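Local structure of cycloalternan-forming enzyme (Listeria monocytogenes serovar 1/2a, 5F7U) at residues Glu643-Phe654 with Ala787-Phe795; Thr697-Ile705 with Tyr740-Val748. The protein belongs to glycosyl hydrolase family 31 and joins a TIM-barrel domain to beta-rich domains and a family 6 carbohydrate-binding module. The protein carries 1 engineered substitution. All blocks are in the same frame, centred on the assembly; numbering follows the deposited sequence.

In the fold
Contacts 1 and 2 both fasten helices of the TIM-barrel part to one antiparallel sheet of the domain that follows it, and their centres lie about 14 Å apart. Strand 746-748 of contact 2 pairs with strand 794-797 of contact 1, Leu-747 N bonding Phe-795 O at 2.7 Å. A second link runs from Tyr-740 OH to Phe-654 O, also 2.7 Å, at the end of the contact 1 helix, where Leu-701 touches the Phe-654 ring. In sequence, contact 2 is nested within the loop closed by contact 1. The side chain of Thr-791 is about 6 Å from a bound alpha-D-glucopyranose, whereas that of Leu-746 is about 13 Å from one.

Contact 1: residues Glu643-Phe654 with Ala787-Phe795; sequences ELYKRATAMAAF and ADVDTLPVF
Lys-646 and Arg-647 reach from helix 642-653, which leads into the last strand of the TIM barrel, to a type I turn, Asp-788 to Thr-791, in the following domain. Lys-646 runs outward from the helix. Lys-646 CB sits 3.6 Å from Val-789 O, and the extended chain crosses the Val-789 side chain at about a right angle, CD packing on CG2. CE then passes beside Asp-790 OD1, and Lys-646 NZ closes a salt bridge to that Asp-790 OD1 at 2.8 Å, on its syn lone pair. Thr-690 also bonds OD1, while NZ has a second partner in Thr-686. One turn feature stiffens the target: Asp-788 OD1 takes the Asp-790 N-H in an Asx turn. Arg-647 bends at chi2 (-58°), bringing its guanidinium flat against the turn, Val-789 CA over the centre of one face. Arg-647 NH2 donates to Ala-787 O at 2.9 Å in a nearly straight bond (171°), lying in the guanidinium plane; NH1 to Asp-788 O is weak. A water joins the backbone oxygens of Lys-646 and Val-789. Farther along, Leu-792 CD2 presses against Phe-654 CD1 at 3.4 Å, and Val-794 CG2 stands over the ring face, 4.1 Å from its centroid.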
loop_
_atom_site.group_PDB
_atom_site.type_symbol
_atom_site.label_atom_id
_atom_site.label_comp_id
_atom_site.label_asym_id
_atom_site.label_seq_id
_atom_site.Cartn_x
_atom_site.Cartn_y
_atom_site.Cartn_z
ATOM N N GLU A 643 -7.420 -15.880 -18.389
ATOM C CA GLU A 643 -7.326 -14.430 -18.592
ATOM C C GLU A 643 -7.054 -13.713 -17.273
ATOM O O GLU A 643 -6.113 -12.927 -17.168
ATOM C CB GLU A 643 -8.629 -13.899 -19.207
ATOM C CG GLU A 643 -8.567 -12.400 -19.505
ATOM C CD GLU A 643 -9.919 -11.796 -19.828
ATOM O OE1 GLU A 643 -9.952 -10.598 -20.176
ATOM O OE2 GLU A 643 -10.946 -12.513 -19.750
ATOM N N LEU A 644 -7.875 -13.976 -16.255
ATOM C CA LEU A 644 -7.641 -13.335 -14.950
ATOM C C LEU A 644 -6.264 -13.711 -14.405
ATOM O O LEU A 644 -5.546 -12.846 -13.888
ATOM C CB LEU A 644 -8.728 -13.692 -13.922
ATOM C CG LEU A 644 -8.497 -13.134 -12.499
ATOM C CD1 LEU A 644 -8.404 -11.597 -12.438
ATOM C CD2 LEU A 644 -9.605 -13.589 -11.573
ATOM N N TYR A 645 -5.917 -14.994 -14.499
ATOM C CA TYR A 645 -4.649 -15.450 -13.953
ATOM C C TYR A 645 -3.484 -14.675 -14.608
ATOM O O TYR A 645 -2.575 -14.228 -13.909
ATOM C CB TYR A 645 -4.487 -16.961 -14.103
ATOM C CG TYR A 645 -3.313 -17.478 -13.297
ATOM C CD1 TYR A 645 -3.468 -17.791 -11.943
ATOM C CD2 TYR A 645 -2.039 -17.619 -13.881
ATOM C CE1 TYR A 645 -2.405 -18.246 -11.194
ATOM C CE2 TYR A 645 -0.965 -18.067 -13.127
ATOM C CZ TYR A 645 -1.157 -18.371 -11.787
ATOM O OH TYR A 645 -0.106 -18.827 -11.024
ATOM N N LYS A 646 -3.540 -14.513 -15.930
ATOM C CA LYS A 646 -2.478 -13.832 -16.684
ATOM C C LYS A 646 -2.414 -12.339 -16.355
ATOM O O LYS A 646 -1.319 -11.773 -16.175
ATOM C CB LYS A 646 -2.666 -14.045 -18.201
ATOM C CG LYS A 646 -2.284 -15.437 -18.667
ATOM C CD LYS A 646 -2.420 -15.503 -20.179
ATOM C CE LYS A 646 -1.842 -16.792 -20.760
ATOM N NZ LYS A 646 -1.970 -16.692 -22.247
ATOM N N ARG A 647 -3.583 -11.702 -16.243
ATOM C CA ARG A 647 -3.650 -10.268 -15.907
ATOM C C ARG A 647 -3.126 -9.997 -14.511
ATOM O O ARG A 647 -2.375 -9.035 -14.302
ATOM C CB ARG A 647 -5.081 -9.723 -16.060
ATOM C CG ARG A 647 -5.631 -9.738 -17.481
ATOM C CD ARG A 647 -4.744 -8.931 -18.430
ATOM N NE ARG A 647 -5.390 -8.595 -19.696
ATOM C CZ ARG A 647 -4.751 -8.089 -20.740
ATOM N NH1 ARG A 647 -3.446 -7.805 -20.654
ATOM N NH2 ARG A 647 -5.424 -7.830 -21.848
ATOM N N ALA A 648 -3.509 -10.858 -13.570
ATOM C CA ALA A 648 -3.094 -10.757 -12.182
ATOM C C ALA A 648 -1.592 -11.021 -12.041
ATOM O O ALA A 648 -0.915 -10.295 -11.314
ATOM C CB ALA A 648 -3.888 -11.733 -11.335
ATOM N N THR A 649 -1.093 -12.035 -12.747
ATOM C CA THR A 649 0.337 -12.361 -12.761
ATOM C C THR A 649 1.170 -11.140 -13.137
ATOM O O THR A 649 2.134 -10.818 -12.440
ATOM C CB THR A 649 0.631 -13.490 -13.759
ATOM O OG1 THR A 649 0.052 -14.702 -13.287
ATOM C CG2 THR A 649 2.134 -13.680 -13.988
ATOM N N ALA A 650 0.791 -10.468 -14.222
ATOM C CA ALA A 650 1.556 -9.338 -14.743
ATOM C C ALA A 650 1.597 -8.204 -13.713
ATOM O O ALA A 650 2.664 -7.633 -13.438
ATOM C CB ALA A 650 0.935 -8.844 -16.037
ATOM N N MET A 651 0.433 -7.874 -13.157
ATOM C CA MET A 651 0.376 -6.815 -12.149
ATOM C C MET A 651 1.195 -7.229 -10.907
ATOM O O MET A 651 1.966 -6.427 -10.396
ATOM C CB MET A 651 -1.066 -6.444 -11.804
ATOM C CG MET A 651 -1.195 -5.362 -10.724
ATOM S SD MET A 651 -1.172 -6.085 -9.065
ATOM C CE MET A 651 -0.954 -4.626 -8.061
ATOM N N ALA A 652 1.036 -8.478 -10.463
ATOM C CA ALA A 652 1.685 -8.951 -9.232
ATOM C C ALA A 652 3.202 -8.891 -9.330
ATOM O O ALA A 652 3.891 -8.542 -8.348
ATOM C CB ALA A 652 1.235 -10.373 -8.892
ATOM N N ALA A 653 3.724 -9.209 -10.517
ATOM C CA ALA A 653 5.167 -9.171 -10.758
ATOM C C ALA A 653 5.687 -7.728 -10.707
ATOM O O ALA A 653 6.872 -7.513 -10.456
ATOM C CB ALA A 653 5.493 -9.815 -12.101
ATOM N N PHE A 654 4.784 -6.760 -10.894
ATOM C CA PHE A 654 5.101 -5.320 -10.797
ATOM C C PHE A 654 4.439 -4.666 -9.583
ATOM O O PHE A 654 4.004 -3.497 -9.655
ATOM C CB PHE A 654 4.721 -4.575 -12.103
ATOM C CG PHE A 654 5.708 -4.775 -13.218
ATOM C CD1 PHE A 654 5.680 -5.936 -13.989
ATOM C CD2 PHE A 654 6.722 -3.818 -13.469
ATOM C CE1 PHE A 654 6.604 -6.145 -15.019
ATOM C CE2 PHE A 654 7.639 -4.014 -14.503
ATOM C CZ PHE A 654 7.583 -5.183 -15.276
ATOM N N ALA A 787 -3.041 -4.150 -25.598
ATOM C CA ALA A 787 -2.416 -5.162 -24.750
ATOM C C ALA A 787 -3.230 -6.442 -24.798
ATOM O O ALA A 787 -4.308 -6.548 -24.176
ATOM C CB ALA A 787 -2.302 -4.652 -23.316
ATOM N N ASP A 788 -2.723 -7.426 -25.535
ATOM C CA ASP A 788 -3.348 -8.744 -25.497
ATOM C C ASP A 788 -3.131 -9.331 -24.114
ATOM O O ASP A 788 -2.485 -8.698 -23.262
ATOM C CB ASP A 788 -2.822 -9.664 -26.619
ATOM C CG ASP A 788 -1.355 -10.083 -26.440
ATOM O OD1 ASP A 788 -0.788 -10.096 -25.320
ATOM O OD2 ASP A 788 -0.758 -10.447 -27.474
ATOM N N VAL A 789 -3.663 -10.524 -23.886
ATOM C CA VAL A 789 -3.700 -11.130 -22.537
ATOM C C VAL A 789 -2.310 -11.360 -21.915
ATOM O O VAL A 789 -2.187 -11.453 -20.695
ATOM C CB VAL A 789 -4.585 -12.417 -22.534
ATOM C CG1 VAL A 789 -3.924 -13.559 -23.303
ATOM C CG2 VAL A 789 -4.931 -12.865 -21.123
ATOM N N ASP A 790 -1.273 -11.400 -22.755
ATOM C CA ASP A 790 0.084 -11.639 -22.290
ATOM C C ASP A 790 0.895 -10.377 -22.063
ATOM O O ASP A 790 2.045 -10.461 -21.629
ATOM C CB ASP A 790 0.805 -12.536 -23.304
ATOM C CG ASP A 790 0.074 -13.811 -23.552
ATOM O OD1 ASP A 790 -0.285 -14.473 -22.563
ATOM O OD2 ASP A 790 -0.128 -14.175 -24.747
ATOM N N THR A 791 0.280 -9.220 -22.318
ATOM C CA THR A 791 0.977 -7.928 -22.437
ATOM C C THR A 791 0.610 -6.978 -21.302
ATOM O O THR A 791 -0.572 -6.828 -20.958
ATOM C CB THR A 791 0.625 -7.297 -23.807
ATOM O OG1 THR A 791 1.086 -8.174 -24.846
ATOM C CG2 THR A 791 1.236 -5.900 -24.001
ATOM N N LEU A 792 1.626 -6.312 -20.757
ATOM C CA LEU A 792 1.427 -5.320 -19.692
ATOM C C LEU A 792 2.098 -4.007 -20.096
ATOM O O LEU A 792 3.313 -3.989 -20.235
ATOM C CB LEU A 792 2.078 -5.835 -18.386
ATOM C CG LEU A 792 2.063 -4.922 -17.153
ATOM C CD1 LEU A 792 0.668 -4.865 -16.552
ATOM C CD2 LEU A 792 3.022 -5.452 -16.110
ATOM N N PRO A 793 1.339 -2.900 -20.235
ATOM C CA PRO A 793 1.995 -1.608 -20.549
ATOM C C PRO A 793 2.843 -1.139 -19.366
ATOM O O PRO A 793 2.318 -0.981 -18.267
ATOM C CB PRO A 793 0.818 -0.638 -20.751
ATOM C CG PRO A 793 -0.392 -1.513 -20.925
ATOM C CD PRO A 793 -0.127 -2.776 -20.155
ATOM N N VAL A 794 4.146 -0.961 -19.580
ATOM C CA VAL A 794 5.046 -0.401 -18.550
ATOM C C VAL A 794 5.976 0.590 -19.241
ATOM O O VAL A 794 6.561 0.254 -20.267
ATOM C CB VAL A 794 5.893 -1.467 -17.809
ATOM C CG1 VAL A 794 6.721 -0.803 -16.708
ATOM C CG2 VAL A 794 5.012 -2.545 -17.156
ATOM N N PHE A 795 6.107 1.788 -18.667
ATOM C CA PHE A 795 6.885 2.871 -19.278
ATOM C C PHE A 795 7.891 3.464 -18.306
ATOM O O PHE A 795 7.599 3.614 -17.110
ATOM C CB PHE A 795 5.969 4.002 -19.745
ATOM C CG PHE A 795 4.755 3.532 -20.498
ATOM C CD1 PHE A 795 3.623 3.087 -19.808
ATOM C CD2 PHE A 795 4.740 3.536 -21.909
ATOM C CE1 PHE A 795 2.502 2.641 -20.498
ATOM C CE2 PHE A 795 3.607 3.115 -22.600
ATOM C CZ PHE A 795 2.487 2.664 -21.892
HETATM O O HOH W 1 -0.620 -10.524 -18.749
HETATM O O HOH W 2 -0.208 -16.906 -25.134
#

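Contact 2: residues Thr697-Ile705 with Tyr740-Val748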
loop_
_atom_site.group_PDB
_atom_site.type_symbol
_atom_site.label_atom_id
_atom_site.label_comp_id
_atom_site.label_asym_id
_atom_site.label_seq_id
_atom_site.Cartn_x
_atom_site.Cartn_y
_atom_site.Cartn_z
ATOM N N THR A 697 11.053 -11.242 -15.475
ATOM C CA THR A 697 11.163 -9.778 -15.539
ATOM C C THR A 697 11.360 -9.174 -14.146
ATOM O O THR A 697 12.228 -8.294 -13.957
ATOM C CB THR A 697 9.973 -9.120 -16.293
ATOM O OG1 THR A 697 9.984 -9.597 -17.643
ATOM C CG2 THR A 697 10.131 -7.609 -16.340
ATOM N N ARG A 698 10.566 -9.647 -13.175
ATOM C CA ARG A 698 10.692 -9.163 -11.805
ATOM C C ARG A 698 12.101 -9.458 -11.267
ATOM O O ARG A 698 12.718 -8.593 -10.635
ATOM C CB ARG A 698 9.601 -9.757 -10.886
ATOM C CG ARG A 698 9.665 -9.217 -9.465
ATOM C CD ARG A 698 8.746 -10.002 -8.533
ATOM N NE ARG A 698 8.751 -9.470 -7.173
ATOM C CZ ARG A 698 8.092 -8.377 -6.785
ATOM N NH1 ARG A 698 7.382 -7.643 -7.642
ATOM N NH2 ARG A 698 8.160 -7.997 -5.518
ATOM N N MET A 699 12.616 -10.653 -11.545
ATOM C CA MET A 699 13.966 -10.970 -11.126
ATOM C C MET A 699 15.014 -10.113 -11.849
ATOM O O MET A 699 16.000 -9.702 -11.232
ATOM C CB MET A 699 14.256 -12.470 -11.192
ATOM C CG MET A 699 13.345 -13.299 -10.275
ATOM S SD MET A 699 13.244 -12.783 -8.545
ATOM C CE MET A 699 14.794 -13.432 -7.923
ATOM N N ASN A 700 14.770 -9.795 -13.122
ATOM C CA ASN A 700 15.665 -8.871 -13.865
ATOM C C ASN A 700 15.656 -7.477 -13.223
ATOM O O ASN A 700 16.674 -6.788 -13.182
ATOM C CB ASN A 700 15.255 -8.709 -15.340
ATOM C CG ASN A 700 15.336 -9.995 -16.155
ATOM O OD1 ASN A 700 14.454 -10.241 -16.984
ATOM N ND2 ASN A 700 16.382 -10.803 -15.958
ATOM N N LEU A 701 14.488 -7.061 -12.744
ATOM C CA LEU A 701 14.328 -5.749 -12.104
ATOM C C LEU A 701 14.579 -5.741 -10.605
ATOM O O LEU A 701 14.468 -4.694 -9.948
ATOM C CB LEU A 701 12.944 -5.169 -12.435
ATOM C CG LEU A 701 12.684 -4.809 -13.911
ATOM C CD1 LEU A 701 11.226 -4.445 -14.083
ATOM C CD2 LEU A 701 13.540 -3.625 -14.355
ATOM N N LEU A 702 14.925 -6.893 -10.043
ATOM C CA LEU A 702 15.127 -6.959 -8.585
ATOM C C LEU A 702 16.126 -5.930 -8.022
ATOM O O LEU A 702 15.873 -5.405 -6.932
ATOM C CB LEU A 702 15.407 -8.396 -8.096
ATOM C CG LEU A 702 15.384 -8.643 -6.578
ATOM C CD1 LEU A 702 14.052 -8.266 -5.931
ATOM C CD2 LEU A 702 15.703 -10.113 -6.307
ATOM N N PRO A 703 17.225 -5.597 -8.755
ATOM C CA PRO A 703 18.094 -4.552 -8.163
ATOM C C PRO A 703 17.398 -3.182 -8.023
ATOM O O PRO A 703 17.629 -2.478 -7.032
ATOM C CB PRO A 703 19.275 -4.488 -9.142
ATOM C CG PRO A 703 19.353 -5.891 -9.666
ATOM C CD PRO A 703 17.895 -6.243 -9.901
ATOM N N TYR A 704 16.543 -2.851 -8.988
ATOM C CA TYR A 704 15.720 -1.639 -8.973
ATOM C C TYR A 704 14.652 -1.726 -7.882
ATOM O O TYR A 704 14.466 -0.776 -7.109
ATOM C CB TYR A 704 15.071 -1.462 -10.355
ATOM C CG TYR A 704 14.005 -0.389 -10.474
ATOM C CD1 TYR A 704 14.359 0.934 -10.738
ATOM C CD2 TYR A 704 12.637 -0.707 -10.353
ATOM C CE1 TYR A 704 13.392 1.925 -10.878
ATOM C CE2 TYR A 704 11.647 0.289 -10.450
ATOM C CZ TYR A 704 12.039 1.592 -10.733
ATOM O OH TYR A 704 11.099 2.599 -10.859
ATOM N N ILE A 705 13.947 -2.860 -7.843
ATOM C CA ILE A 705 12.893 -3.090 -6.841
ATOM C C ILE A 705 13.446 -2.999 -5.421
ATOM O O ILE A 705 12.852 -2.347 -4.552
ATOM C CB ILE A 705 12.188 -4.448 -7.081
ATOM C CG1 ILE A 705 11.413 -4.399 -8.421
ATOM C CG2 ILE A 705 11.286 -4.842 -5.892
ATOM C CD1 ILE A 705 10.871 -5.759 -8.861
ATOM N N TYR A 740 -0.290 2.950 -11.901
ATOM C CA TYR A 740 0.463 3.455 -10.756
ATOM C C TYR A 740 1.921 3.607 -11.091
ATOM O O TYR A 740 2.393 3.110 -12.132
ATOM C CB TYR A 740 0.319 2.496 -9.560
ATOM C CG TYR A 740 0.640 1.051 -9.846
ATOM C CD1 TYR A 740 1.962 0.559 -9.772
ATOM C CD2 TYR A 740 -0.391 0.144 -10.174
ATOM C CE1 TYR A 740 2.242 -0.796 -10.016
ATOM C CE2 TYR A 740 -0.114 -1.208 -10.416
ATOM C CZ TYR A 740 1.198 -1.664 -10.332
ATOM O OH TYR A 740 1.463 -3.011 -10.562
ATOM N N MET A 741 2.647 4.292 -10.215
ATOM C CA MET A 741 4.103 4.367 -10.341
ATOM C C MET A 741 4.708 3.248 -9.513
ATOM O O MET A 741 4.201 2.921 -8.427
ATOM C CB MET A 741 4.648 5.709 -9.842
ATOM C CG MET A 741 4.190 6.930 -10.639
ATOM S SD MET A 741 4.644 6.883 -12.385
ATOM C CE MET A 741 6.438 6.877 -12.328
ATOM N N PHE A 742 5.788 2.666 -10.020
ATOM C CA PHE A 742 6.460 1.562 -9.338
ATOM C C PHE A 742 7.935 1.908 -9.266
ATOM O O PHE A 742 8.579 2.093 -10.308
ATOM C CB PHE A 742 6.214 0.252 -10.108
ATOM C CG PHE A 742 6.719 -0.980 -9.415
ATOM C CD1 PHE A 742 6.350 -1.272 -8.098
ATOM C CD2 PHE A 742 7.537 -1.876 -10.105
ATOM C CE1 PHE A 742 6.813 -2.420 -7.468
ATOM C CE2 PHE A 742 7.989 -3.038 -9.479
ATOM C CZ PHE A 742 7.623 -3.311 -8.171
ATOM N N GLY A 743 8.458 2.042 -8.040
ATOM C CA GLY A 743 9.766 2.726 -7.829
ATOM C C GLY A 743 9.648 4.179 -8.293
ATOM O O GLY A 743 8.539 4.691 -8.411
ATOM N N ASP A 744 10.773 4.835 -8.581
ATOM C CA ASP A 744 10.718 6.261 -8.981
ATOM C C ASP A 744 10.310 6.431 -10.427
ATOM O O ASP A 744 9.802 7.489 -10.792
ATOM C CB ASP A 744 12.100 6.942 -8.860
ATOM C CG ASP A 744 12.688 6.900 -7.447
ATOM O OD1 ASP A 744 11.944 7.055 -6.464
ATOM O OD2 ASP A 744 13.934 6.742 -7.330
ATOM N N ASP A 745 10.585 5.417 -11.253
ATOM C CA ASP A 745 10.678 5.620 -12.704
ATOM C C ASP A 745 9.686 4.914 -13.602
ATOM O O ASP A 745 9.592 5.278 -14.779
ATOM C CB ASP A 745 12.063 5.229 -13.185
ATOM C CG ASP A 745 13.132 5.982 -12.476
ATOM O OD1 ASP A 745 13.105 7.220 -12.536
ATOM O OD2 ASP A 745 13.984 5.316 -11.847
ATOM N N LEU A 746 8.979 3.908 -13.085
ATOM C CA LEU A 746 8.166 3.055 -13.958
ATOM C C LEU A 746 6.715 3.362 -13.757
ATOM O O LEU A 746 6.247 3.421 -12.618
ATOM C CB LEU A 746 8.415 1.565 -13.715
ATOM C CG LEU A 746 9.834 1.036 -13.990
ATOM C CD1 LEU A 746 9.907 -0.447 -13.606
ATOM C CD2 LEU A 746 10.240 1.276 -15.445
ATOM N N LEU A 747 6.029 3.606 -14.874
ATOM C CA LEU A 747 4.581 3.752 -14.850
ATOM C C LEU A 747 3.992 2.427 -15.317
ATOM O O LEU A 747 4.256 1.968 -16.456
ATOM C CB LEU A 747 4.134 4.932 -15.722
ATOM C CG LEU A 747 2.663 5.412 -15.638
ATOM C CD1 LEU A 747 2.558 6.770 -16.320
ATOM C CD2 LEU A 747 1.652 4.442 -16.258
ATOM N N VAL A 748 3.201 1.795 -14.444
ATOM C CA VAL A 748 2.642 0.469 -14.751
ATOM C C VAL A 748 1.132 0.597 -14.917
ATOM O O VAL A 748 0.470 1.174 -14.064
ATOM C CB VAL A 748 2.930 -0.553 -13.609
ATOM C CG1 VAL A 748 2.314 -1.913 -13.910
ATOM C CG2 VAL A 748 4.425 -0.687 -13.374
#
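Tyr-704 drives its hydroxyl into the turn between Phe-742 and Leu-746, and this is where the contact is tightest. Tyr-704 OH donates to Phe-742 O at 2.6 Å, in the carbonyl plane and on a lone pair, and accepts from Asp-745 N at 2.9 Å with an N-H...O angle of 158°. Two bonds thus grip one oxygen. Phe-742 O and Asp-745 OD2 both lie at the edge of the ring, near its plane; Asp-745 OD2 simply touches Tyr-704 CE1, at 3.6 Å. With CG anti to the backbone N (chi1 170°), the ring runs straight out from the helix toward the strands. Gly-743 CA comes within 3.3 Å of Tyr-704 OH. Leu-746 slides past the ring in the opposite direction, Leu-746 CD1 lying 3.7 Å from Tyr-704 CE2.

Strands 740-742 and 746-748 form a beta hairpin, with Gly-743, Asp-744 and Asp-745 at its turn, and Tyr-704, whose two hydrogen-bond partners are both backbone atoms of that hairpin, belongs to helix 702-715 near the end of the TIM-barrel part.

Away from the hydroxyl the fit slackens. Ile-705 CG1 still rests on Phe-742 CE2 at 3.8 Å, approaching its ring obliquely, but Leu-701 CD1 meets Leu-746 CD1 only at 4.2 Å. Arg-698 NH1 comes no nearer to Phe-742 CZ than 4.4 Å; its guanidinium is held instead by the backbone oxygens of Ala-653, Ala-655 and Pro-656, with Ile-705 CD1 over one face. On the solvent side is Asp-744, partly exposed; its carboxylate forms a salt bridge to Lys-717 through OD1.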